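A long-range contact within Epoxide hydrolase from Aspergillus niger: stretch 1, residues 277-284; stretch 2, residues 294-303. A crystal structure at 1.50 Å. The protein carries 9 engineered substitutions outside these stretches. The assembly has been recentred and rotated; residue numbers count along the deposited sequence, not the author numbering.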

# COMPACT_ATOMS: atom_id res chain seq x y z
N TRP A 277 8.90 -2.65 2.59
CA TRP A 277 7.85 -3.12 1.69
C TRP A 277 8.20 -4.46 1.05
O TRP A 277 7.38 -5.38 1.02
N ILE A 278 9.42 -4.56 0.52
CA ILE A 278 9.86 -5.77 -0.17
C ILE A 278 10.31 -6.84 0.83
O ILE A 278 10.01 -8.03 0.67
N GLY A 279 11.02 -6.41 1.88
CA GLY A 279 11.48 -7.33 2.91
C GLY A 279 10.35 -8.10 3.56
O GLY A 279 10.50 -9.28 3.87
N GLU A 280 9.21 -7.45 3.75
CA GLU A 280 8.04 -8.14 4.31
C GLU A 280 7.74 -9.40 3.51
O GLU A 280 7.42 -10.45 4.08
N LYS A 281 7.85 -9.30 2.19
CA LYS A 281 7.52 -10.42 1.31
C LYS A 281 8.59 -11.50 1.32
O LYS A 281 8.28 -12.69 1.31
N TYR A 282 9.86 -11.10 1.37
CA TYR A 282 10.92 -12.09 1.54
C TYR A 282 10.83 -12.83 2.88
O TYR A 282 11.30 -13.96 2.99
N LEU A 283 10.22 -12.19 3.88
CA LEU A 283 9.99 -12.85 5.16
C LEU A 283 8.78 -13.77 5.15
O LEU A 283 8.83 -14.90 5.65
N GLN A 284 7.67 -13.29 4.59
CA GLN A 284 6.39 -14.00 4.70
C GLN A 284 6.17 -15.09 3.66
O GLN A 284 5.40 -16.02 3.90
N THR A 294 20.82 -12.21 1.92
CA THR A 294 20.09 -12.38 0.67
C THR A 294 19.05 -11.27 0.48
O THR A 294 18.95 -10.68 -0.60
N ILE A 295 18.31 -10.96 1.55
CA ILE A 295 17.32 -9.88 1.49
C ILE A 295 17.99 -8.53 1.19
O ILE A 295 17.51 -7.79 0.33
N LEU A 296 19.10 -8.24 1.86
CA LEU A 296 19.83 -6.99 1.59
C LEU A 296 20.36 -6.92 0.16
O LEU A 296 20.32 -5.86 -0.46
N GLU A 297 20.84 -8.05 -0.37
CA GLU A 297 21.30 -8.12 -1.76
C GLU A 297 20.17 -7.79 -2.74
O GLU A 297 20.34 -6.96 -3.64
N MET A 298 19.02 -8.43 -2.56
CA MET A 298 17.89 -8.26 -3.48
C MET A 298 17.33 -6.85 -3.43
O MET A 298 17.01 -6.26 -4.46
N VAL A 299 17.19 -6.32 -2.22
CA VAL A 299 16.68 -4.96 -2.04
C VAL A 299 17.67 -3.92 -2.58
O VAL A 299 17.27 -2.98 -3.26
N SER A 300 18.96 -4.11 -2.31
CA SER A 300 19.99 -3.21 -2.84
C SER A 300 20.00 -3.23 -4.36
O SER A 300 20.12 -2.18 -4.99
N LEU A 301 19.86 -4.41 -4.95
CA LEU A 301 19.78 -4.56 -6.40
C LEU A 301 18.61 -3.76 -6.97
O LEU A 301 18.78 -3.02 -7.94
N TYR A 302 17.44 -3.89 -6.35
CA TYR A 302 16.28 -3.09 -6.76
C TYR A 302 16.53 -1.59 -6.60
O TYR A 302 16.18 -0.79 -7.47
N TRP A 303 17.14 -1.21 -5.48
CA TRP A 303 17.39 0.20 -5.19
C TRP A 303 18.31 0.83 -6.23
O TRP A 303 18.00 1.89 -6.81

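Ile295 lies at the apolar centre of the contact between helices 277-284 and 294-303. Its CA-to-CB bond points sideways, but its m,t rotamer brings the end of the chain nearer the first helix. There CD1 of Ile295 meets CB of Tyr282 at 3.8 Å and CD2 of Leu283 at 4.1 Å. Its other branch reaches the backbone: CG2 of Ile295 is 4.2 Å from CA of Gly279. Gly279 has no side chain, and the helices come close here, with CA of Gly279 6.5 Å from CA of Ile295. Leu283 is exposed and starts sideways; its m,t rotamer brings its end in.

Ile278, next to Gly279, points toward the second helix, also as m,t. CG2 of Ile278 touches CG2 of Val299 at 4.0 Å. Val299, one turn on from Ile295, is t and points sideways. CD1 of Ile278 reaches CD2 of Tyr302 at 3.6 Å, meeting that ring obliquely. Tyr302 points toward the first helix with chi1 at -96°, between wells. Its hydroxyl is hydrogen-bonded elsewhere in the structure.

The helices pack at 144° between their N-to-C directions, so they run roughly antiparallel. Their axes approach to 10.2 Å. The contact buries 358 Å², both sides summed.

Tyr282 carries the packing outward to the polar edge. It points toward the second helix with chi1 m. CZ of Tyr282 lies 3.8 Å from CB of Met298, and OH of Tyr282 is 3.5 Å from CG of Met298. Met298 points in as m,m,t. No direct hydrogen bond crosses the contact. Water 1 links the helices here by two weak hydrogen bonds. It lies 3.4 Å from OH of Tyr282, and it donates to O of Met298 at 3.2 Å.

Away from the contact, NZ of Lys281 forms a salt bridge with OE2 of Glu280 at 2.7 Å.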

# COMPACT_ATOMS: atom_id res chain seq x y z
CB TRP A 277 7.62 -2.07 0.61
CG TRP A 277 6.45 -2.28 -0.31
CD1 TRP A 277 6.46 -2.92 -1.52
CD2 TRP A 277 5.11 -1.80 -0.13
NE1 TRP A 277 5.21 -2.87 -2.10
CE2 TRP A 277 4.36 -2.18 -1.26
CE3 TRP A 277 4.47 -1.07 0.89
CZ2 TRP A 277 3.01 -1.87 -1.42
CZ3 TRP A 277 3.12 -0.76 0.74
CH2 TRP A 277 2.40 -1.17 -0.40
CB ILE A 278 10.96 -5.45 -1.21
CG1 ILE A 278 10.35 -4.65 -2.36
CG2 ILE A 278 11.63 -6.73 -1.71
CD1 ILE A 278 11.30 -4.32 -3.49
CB GLU A 280 6.81 -7.25 4.33
CG GLU A 280 5.64 -7.89 5.06
CD GLU A 280 4.31 -7.29 4.66
OE1 GLU A 280 4.11 -6.09 4.92
OE2 GLU A 280 3.47 -8.03 4.10
CB LYS A 281 7.20 -9.93 -0.11
CG LYS A 281 6.11 -8.84 -0.17
CD LYS A 281 4.91 -9.13 0.76
CE LYS A 281 3.79 -8.12 0.55
NZ LYS A 281 2.66 -8.32 1.51
CB TYR A 282 12.31 -11.48 1.34
CG TYR A 282 12.69 -11.32 -0.11
CD1 TYR A 282 13.03 -12.43 -0.89
CD2 TYR A 282 12.72 -10.06 -0.71
CE1 TYR A 282 13.38 -12.29 -2.23
CE2 TYR A 282 13.07 -9.91 -2.05
CZ TYR A 282 13.40 -11.02 -2.80
OH TYR A 282 13.75 -10.88 -4.13
CB LEU A 283 9.83 -11.82 6.27
CG LEU A 283 11.08 -11.03 6.69
CD1 LEU A 283 10.68 -9.95 7.69
CD2 LEU A 283 12.15 -11.94 7.28
CB GLN A 284 5.22 -13.02 4.64
CG GLN A 284 5.17 -12.04 5.81
CD GLN A 284 3.86 -11.28 5.88
OE1 GLN A 284 3.00 -11.39 4.99
NE2 GLN A 284 3.69 -10.50 6.94
CB THR A 294 19.41 -13.76 0.60
OG1 THR A 294 20.42 -14.78 0.70
CG2 THR A 294 18.64 -13.94 -0.71
CB ILE A 295 16.45 -9.82 2.77
CG1 ILE A 295 15.69 -11.14 2.95
CG2 ILE A 295 15.49 -8.63 2.72
CD1 ILE A 295 14.78 -11.20 4.17
CB LEU A 296 20.95 -6.76 2.61
CG LEU A 296 20.50 -6.48 4.05
CD1 LEU A 296 21.71 -6.28 4.96
CD2 LEU A 296 19.57 -5.26 4.13
CB GLU A 297 21.85 -9.51 -2.08
CG GLU A 297 23.22 -9.80 -1.47
CD GLU A 297 23.64 -11.26 -1.61
OE1 GLU A 297 22.84 -12.10 -2.07
OE2 GLU A 297 24.80 -11.56 -1.26
CB MET A 298 16.78 -9.28 -3.20
CG MET A 298 17.20 -10.74 -3.36
SD MET A 298 18.08 -11.10 -4.90
CE MET A 298 17.86 -12.89 -4.98
CB VAL A 299 16.30 -4.68 -0.56
CG1 VAL A 299 15.95 -3.22 -0.34
CG2 VAL A 299 15.11 -5.56 -0.14
CB SER A 300 21.38 -3.58 -2.30
OG SER A 300 21.42 -3.42 -0.89
CB LEU A 301 19.65 -6.04 -6.77
CG LEU A 301 19.41 -6.41 -8.24
CD1 LEU A 301 20.55 -5.94 -9.14
CD2 LEU A 301 19.18 -7.91 -8.36
CB TYR A 302 15.04 -3.49 -5.95
CG TYR A 302 14.14 -4.49 -6.64
CD1 TYR A 302 14.65 -5.67 -7.17
CD2 TYR A 302 12.77 -4.26 -6.73
CE1 TYR A 302 13.81 -6.59 -7.80
CE2 TYR A 302 11.93 -5.17 -7.35
CZ TYR A 302 12.45 -6.34 -7.88
OH TYR A 302 11.62 -7.24 -8.49
CB TRP A 303 18.01 0.38 -3.80
CG TRP A 303 18.38 1.81 -3.53
CD1 TRP A 303 19.61 2.39 -3.67
CD2 TRP A 303 17.50 2.86 -3.10
NE1 TRP A 303 19.56 3.72 -3.34
CE2 TRP A 303 18.27 4.04 -2.99
CE3 TRP A 303 16.13 2.91 -2.80
CZ2 TRP A 303 17.72 5.26 -2.58
CZ3 TRP A 303 15.58 4.13 -2.40
CH2 TRP A 303 16.38 5.28 -2.29
O HOH W 1 14.03 -7.49 -4.35